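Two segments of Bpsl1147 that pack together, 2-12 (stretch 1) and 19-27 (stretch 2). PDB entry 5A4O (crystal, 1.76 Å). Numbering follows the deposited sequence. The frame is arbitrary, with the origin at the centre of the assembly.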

ATOM      1  N   SER A   2      13.285   0.407 -15.743  1.00 41.20           N
ATOM      2  CA  SER A   2      13.346   0.402 -14.256  1.00 39.66           C
ATOM      3  C   SER A   2      12.029   0.932 -13.654  1.00 40.37           C
ATOM      4  O   SER A   2      11.416   1.864 -14.191  1.00 39.66           O
ATOM      5  CB  SER A   2      14.537   1.242 -13.772  1.00 40.32           C
ATOM      6  OG  SER A   2      14.412   1.611 -12.402  1.00 37.32           O
ATOM      7  N   ALA A   3      11.607   0.320 -12.541  1.00 37.36           N
ATOM      8  CA  ALA A   3      10.479   0.814 -11.751  1.00 35.58           C
ATOM      9  C   ALA A   3      10.782   2.172 -11.125  1.00 34.89           C
ATOM     10  O   ALA A   3       9.873   2.823 -10.589  1.00 35.73           O
ATOM     11  CB  ALA A   3      10.120  -0.173 -10.646  1.00 34.11           C
ATOM     12  N   TYR A   4      12.055   2.564 -11.133  1.00 34.45           N
ATOM     13  CA  TYR A   4      12.477   3.863 -10.590  1.00 37.23           C
ATOM     14  C   TYR A   4      12.471   4.997 -11.606  1.00 36.27           C
ATOM     15  O   TYR A   4      12.765   6.148 -11.254  1.00 34.78           O
ATOM     16  CB  TYR A   4      13.845   3.725  -9.914  1.00 37.07           C
ATOM     17  CG  TYR A   4      13.736   2.814  -8.721  1.00 38.46           C
ATOM     18  CD1 TYR A   4      13.294   3.306  -7.488  1.00 40.61           C
ATOM     19  CD2 TYR A   4      14.005   1.451  -8.830  1.00 38.75           C
ATOM     20  CE1 TYR A   4      13.157   2.475  -6.391  1.00 39.92           C
ATOM     21  CE2 TYR A   4      13.864   0.612  -7.737  1.00 38.93           C
ATOM     22  CZ  TYR A   4      13.444   1.128  -6.528  1.00 40.62           C
ATOM     23  OH  TYR A   4      13.322   0.295  -5.451  1.00 40.75           O
ATOM     24  N   ASP A   5      12.113   4.685 -12.851  1.00 36.74           N
ATOM     25  CA  ASP A   5      11.950   5.714 -13.883  1.00 38.88           C
ATOM     26  C   ASP A   5      10.725   6.622 -13.608  1.00 41.63           C
ATOM     27  O   ASP A   5      10.787   7.836 -13.822  1.00 44.00           O
ATOM     28  CB  ASP A   5      11.839   5.064 -15.268  1.00 42.40           C
ATOM     29  CG  ASP A   5      13.097   4.271 -15.663  1.00 44.15           C
ATOM     30  OD1 ASP A   5      14.149   4.446 -15.014  1.00 45.76           O
ATOM     31  OD2 ASP A   5      13.044   3.474 -16.633  1.00 45.62           O
ATOM     32  N   SER A   6       9.647   6.045 -13.082  1.00 37.72           N
ATOM     33  CA  SER A   6       8.321   6.680 -13.110  1.00 39.28           C
ATOM     34  C   SER A   6       8.084   7.642 -11.916  1.00 36.63           C
ATOM     35  O   SER A   6       8.047   7.211 -10.764  1.00 38.40           O
ATOM     36  CB  SER A   6       7.245   5.575 -13.152  1.00 41.80           C
ATOM     37  OG  SER A   6       6.028   6.024 -13.729  1.00 43.10           O
ATOM     38  N   GLY A   7       7.920   8.938 -12.198  1.00 31.18           N
ATOM     39  CA  GLY A   7       7.748   9.963 -11.153  1.00 27.61           C
ATOM     40  C   GLY A   7       8.884   9.984 -10.128  1.00 25.46           C
ATOM     41  O   GLY A   7       9.985   9.471 -10.370  1.00 26.77           O
ATOM     42  N   LYS A   8       8.609  10.543  -8.961  1.00 22.57           N
ATOM     43  CA  LYS A   8       9.639  10.706  -7.945  1.00 20.26           C
ATOM     44  C   LYS A   8       9.644   9.576  -6.913  1.00 18.41           C
ATOM     45  O   LYS A   8       8.652   9.362  -6.245  1.00 16.92           O
ATOM     46  CB  LYS A   8       9.429  11.996  -7.187  1.00 22.66           C
ATOM     47  CG  LYS A   8      10.299  12.013  -5.943  1.00 23.26           C
ATOM     48  CD  LYS A   8      10.982  13.298  -5.652  1.00 24.87           C
ATOM     49  CE  LYS A   8      10.142  14.220  -4.841  1.00 24.67           C
ATOM     50  NZ  LYS A   8      11.042  15.104  -4.033  1.00 25.39           N
ATOM     51  N   THR A   9      10.770   8.895  -6.717  1.00 17.34           N
ATOM     52  CA  THR A   9      10.856   7.939  -5.624  1.00 17.19           C
ATOM     53  C   THR A   9      10.975   8.683  -4.272  1.00 16.82           C
ATOM     54  O   THR A   9      11.919   9.415  -4.056  1.00 17.67           O
ATOM     55  CB  THR A   9      12.062   7.005  -5.823  1.00 17.10           C
ATOM     56  OG1 THR A   9      11.883   6.322  -7.055  1.00 18.93           O
ATOM     57  CG2 THR A   9      12.131   5.974  -4.701  1.00 19.12           C
ATOM     58  N   ILE A  10       9.994   8.529  -3.399  1.00 15.05           N
ATOM     59  CA  ILE A  10      10.003   9.168  -2.080  1.00 16.14           C
ATOM     60  C   ILE A  10      10.720   8.237  -1.112  1.00 17.25           C
ATOM     61  O   ILE A  10      11.561   8.674  -0.319  1.00 19.93           O
ATOM     62  CB  ILE A  10       8.570   9.411  -1.559  1.00 15.78           C
ATOM     63  CG1 ILE A  10       7.718  10.180  -2.555  1.00 14.80           C
ATOM     64  CG2 ILE A  10       8.593  10.119  -0.208  1.00 15.68           C
ATOM     65  CD1 ILE A  10       8.260  11.496  -2.980  1.00 15.74           C
ATOM     66  N   ALA A  11      10.375   6.953  -1.180  1.00 16.54           N
ATOM     67  CA  ALA A  11      10.987   5.920  -0.335  1.00 16.81           C
ATOM     68  C   ALA A  11      11.004   4.519  -0.953  1.00 16.48           C
ATOM     69  O   ALA A  11      10.158   4.117  -1.800  1.00 14.82           O
ATOM     70  CB  ALA A  11      10.326   5.884   1.039  1.00 16.39           C
ATOM     71  N   ASP A  12      12.013   3.771  -0.529  1.00 16.26           N
ATOM     72  CA  ASP A  12      12.277   2.472  -1.123  1.00 19.74           C
ATOM     73  C   ASP A  12      12.522   1.487   0.024  1.00 18.39           C
ATOM     74  O   ASP A  12      13.660   1.397   0.525  1.00 21.26           O
ATOM     75  CB  ASP A  12      13.541   2.619  -1.966  1.00 23.74           C
ATOM     76  CG  ASP A  12      13.689   1.556  -2.983  1.00 26.72           C
ATOM     77  OD1 ASP A  12      12.659   1.089  -3.519  1.00 31.57           O
ATOM     78  OD2 ASP A  12      14.857   1.199  -3.284  1.00 31.17           O
ATOM     79  N   GLN A  19      12.919  -7.892  -3.509  1.00 16.71           N
ATOM     80  CA  GLN A  19      11.626  -7.214  -3.462  1.00 16.45           C
ATOM     81  C   GLN A  19      11.756  -5.980  -2.593  1.00 15.50           C
ATOM     82  O   GLN A  19      12.477  -5.988  -1.582  1.00 15.11           O
ATOM     83  CB  GLN A  19      10.561  -8.112  -2.835  1.00 18.35           C
ATOM     84  CG  GLN A  19      10.364  -9.453  -3.516  1.00 21.62           C
ATOM     85  CD  GLN A  19       9.020 -10.069  -3.214  1.00 25.11           C
ATOM     86  OE1 GLN A  19       8.478  -9.954  -2.113  1.00 28.32           O
ATOM     87  NE2 GLN A  19       8.462 -10.740  -4.214  1.00 31.07           N
ATOM     88  N   ARG A  20      11.073  -4.919  -2.993  1.00 15.24           N
ATOM     89  CA  ARG A  20      11.023  -3.697  -2.207  1.00 14.30           C
ATOM     90  C   ARG A  20       9.649  -3.155  -2.321  1.00 13.29           C
ATOM     91  O   ARG A  20       8.916  -3.510  -3.238  1.00 12.11           O
ATOM     92  CB  ARG A  20      12.004  -2.669  -2.747  1.00 14.75           C
ATOM     93  CG  ARG A  20      13.435  -3.076  -2.623  1.00 15.21           C
ATOM     94  CD  ARG A  20      14.334  -1.999  -3.213  1.00 16.54           C
ATOM     95  NE  ARG A  20      15.707  -2.437  -3.245  1.00 18.80           N
ATOM     96  CZ  ARG A  20      16.716  -1.739  -3.759  1.00 20.69           C
ATOM     97  NH1 ARG A  20      16.523  -0.543  -4.291  1.00 20.14           N
ATOM     98  NH2 ARG A  20      17.927  -2.261  -3.749  1.00 21.68           N
ATOM     99  N   ILE A  21       9.283  -2.326  -1.364  1.00 13.16           N
ATOM    100  CA  ILE A  21       8.063  -1.551  -1.458  1.00 13.85           C
ATOM    101  C   ILE A  21       8.476  -0.117  -1.812  1.00 12.98           C
ATOM    102  O   ILE A  21       9.137   0.560  -1.009  1.00 13.17           O
ATOM    103  CB  ILE A  21       7.252  -1.555  -0.165  1.00 14.64           C
ATOM    104  CG1 ILE A  21       6.855  -2.978   0.248  1.00 17.04           C
ATOM    105  CG2 ILE A  21       6.049  -0.612  -0.295  1.00 15.31           C
ATOM    106  CD1 ILE A  21       5.913  -3.690  -0.695  1.00 19.06           C
ATOM    107  N   ARG A  22       8.096   0.337  -3.015  1.00 12.13           N
ATOM    108  CA  ARG A  22       8.443   1.679  -3.498  1.00 12.10           C
ATOM    109  C   ARG A  22       7.276   2.646  -3.313  1.00 11.41           C
ATOM    110  O   ARG A  22       6.150   2.359  -3.708  1.00 10.92           O
ATOM    111  CB  ARG A  22       8.846   1.622  -4.973  1.00 14.29           C
ATOM    112  CG  ARG A  22       9.233   3.000  -5.567  1.00 16.00           C
ATOM    113  CD  ARG A  22       9.662   2.969  -7.047  1.00 19.05           C
ATOM    114  NE  ARG A  22       9.975   4.349  -7.584  1.00 23.35           N
ATOM    115  CZ  ARG A  22       9.260   5.064  -8.486  1.00 22.96           C
ATOM    116  NH1 ARG A  22       8.160   4.589  -9.060  1.00 25.01           N
ATOM    117  NH2 ARG A  22       9.679   6.273  -8.859  1.00 24.38           N
ATOM    118  N   ILE A  23       7.545   3.781  -2.687  1.00 10.63           N
ATOM    119  CA  ILE A  23       6.549   4.786  -2.462  1.00 10.70           C
ATOM    120  C   ILE A  23       6.983   5.898  -3.372  1.00 11.01           C
ATOM    121  O   ILE A  23       8.121   6.373  -3.257  1.00 11.86           O
ATOM    122  CB  ILE A  23       6.543   5.253  -0.990  1.00 11.10           C
ATOM    123  CG1 ILE A  23       6.119   4.071  -0.081  1.00 11.45           C
ATOM    124  CG2 ILE A  23       5.599   6.432  -0.805  1.00 11.14           C
ATOM    125  CD1 ILE A  23       6.195   4.371   1.387  1.00 12.13           C
ATOM    126  N   SER A  24       6.119   6.251  -4.319  1.00 10.73           N
ATOM    127  CA  SER A  24       6.450   7.239  -5.338  1.00 12.06           C
ATOM    128  C   SER A  24       5.320   8.277  -5.446  1.00 12.67           C
ATOM    129  O   SER A  24       4.196   8.060  -4.991  1.00 12.08           O
ATOM    130  CB  SER A  24       6.757   6.549  -6.659  1.00 13.01           C
ATOM    131  OG  SER A  24       5.617   5.872  -7.168  1.00 14.65           O
ATOM    132  N   HIS A  25       5.659   9.429  -5.992  1.00 13.87           N
ATOM    133  CA  HIS A  25       4.720  10.501  -6.194  1.00 14.82           C
ATOM    134  C   HIS A  25       4.821  10.917  -7.645  1.00 15.83           C
ATOM    135  O   HIS A  25       5.910  11.043  -8.178  1.00 15.15           O
ATOM    136  CB  HIS A  25       5.030  11.688  -5.273  1.00 15.84           C
ATOM    137  CG  HIS A  25       4.038  12.793  -5.408  1.00 16.44           C
ATOM    138  ND1 HIS A  25       4.172  13.789  -6.349  1.00 17.53           N
ATOM    139  CD2 HIS A  25       2.855  13.019  -4.792  1.00 17.16           C
ATOM    140  CE1 HIS A  25       3.128  14.599  -6.283  1.00 18.06           C
ATOM    141  NE2 HIS A  25       2.321  14.159  -5.338  1.00 18.08           N
ATOM    142  N   ARG A  26       3.686  11.098  -8.318  1.00 16.84           N
ATOM    143  CA  ARG A  26       3.743  11.614  -9.666  1.00 20.04           C
ATOM    144  C   ARG A  26       2.554  12.506  -9.995  1.00 18.36           C
ATOM    145  O   ARG A  26       1.553  12.521  -9.257  1.00 15.68           O
ATOM    146  CB  ARG A  26       3.859  10.508 -10.690  1.00 23.03           C
ATOM    147  CG  ARG A  26       2.695   9.580 -10.719  1.00 26.10           C
ATOM    148  CD  ARG A  26       2.930   8.431 -11.692  1.00 29.48           C
ATOM    149  NE  ARG A  26       1.661   8.078 -12.310  1.00 34.59           N
ATOM    150  CZ  ARG A  26       0.681   7.402 -11.711  1.00 37.73           C
ATOM    151  NH1 ARG A  26       0.816   6.955 -10.469  1.00 38.25           N
ATOM    152  NH2 ARG A  26      -0.437   7.150 -12.380  1.00 41.55           N
ATOM    153  N   TRP A  27       2.730  13.290 -11.053  1.00 17.82           N
ATOM    154  CA  TRP A  27       1.674  14.180 -11.539  1.00 17.70           C
ATOM    155  C   TRP A  27       1.283  13.768 -12.949  1.00 16.67           C
ATOM    156  O   TRP A  27       2.127  13.320 -13.752  1.00 18.92           O
ATOM    157  CB  TRP A  27       2.193  15.590 -11.583  1.00 18.62           C
ATOM    158  CG  TRP A  27       2.560  16.212 -10.283  1.00 18.34           C
ATOM    159  CD1 TRP A  27       3.722  16.078  -9.600  1.00 17.84           C
ATOM    160  CD2 TRP A  27       1.773  17.141  -9.568  1.00 18.71           C
ATOM    161  NE1 TRP A  27       3.697  16.864  -8.472  1.00 18.59           N
ATOM    162  CE2 TRP A  27       2.498  17.516  -8.432  1.00 17.97           C
ATOM    163  CE3 TRP A  27       0.494  17.664  -9.762  1.00 19.23           C
ATOM    164  CZ2 TRP A  27       2.009  18.421  -7.506  1.00 19.65           C
ATOM    165  CZ3 TRP A  27       0.013  18.572  -8.861  1.00 20.30           C
ATOM    166  CH2 TRP A  27       0.769  18.943  -7.737  1.00 19.71           C
TER

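Backbone pairing sets the frame. Strands 8-12 and 19-27 run antiparallel, and Lys8 and His25 trade a reciprocal pair of hydrogen bonds, Lys8 N to His25 O at 2.9 Å and His25 N to Lys8 O at 3.0 Å. A beta bulge then shifts the register by one. Ile23 O accepts from both Ile10 N (2.9 Å) and Ala11 N (3.1 Å), while Ile23 N returns a nearly straight bond to Ala11 O at 2.8 Å. One carbonyl serving two successive amides lets the extra residue fit without losing the pairing.

Charge and polarity gather on the face carrying Thr9, Asp12, Arg22 and Ser24. Arg22, buried and extended with chi1 to chi3 all t, reaches the loop that precedes the first strand, with Ala3 O and Tyr4 CA over one face of its guanidinium and Ser6 O at the edge. Arg22 NE and NH2 each donate to Thr9 OG1 at 2.8 Å, so the m rotamer of Thr9 offers one oxygen to two donors. Arg22 NH2 also donates to Ser6 O at 2.7 Å, with a weak bond from Arg22 NH1 to Ser6 O at 3.1 Å. A long side chain with several donors thus ties strand and loop together. Tyr4 packs against it, Tyr4 CD1 lying 3.5 Å from Arg22 NE. Farther along, the opposite charges of Asp12 and Arg20 suit a salt bridge: Arg20 NH1 meets Asp12 OD2 at 2.6 Å, with OD2 at the guanidinium edge, near its plane. Tyr4 OH lies 3.4 Å from Arg20 CD.

Apolar packing is modest and centres on Ile23. Ala11 CB sits 4.3 Å from Ile23 CB, small against branched, and Ile10 CB lies 4.3 Å from Ile23 CG2; Ile10 CD1 also reaches His25 CB at 4.0 Å.

Gly7, the loop residue just before the strand, has positive phi, which favours glycine. Space agrees: an ideal CB would clash with His25 O and Arg26 CB. Together the stretches bury 697 Å², with Arg22 contributing the largest share.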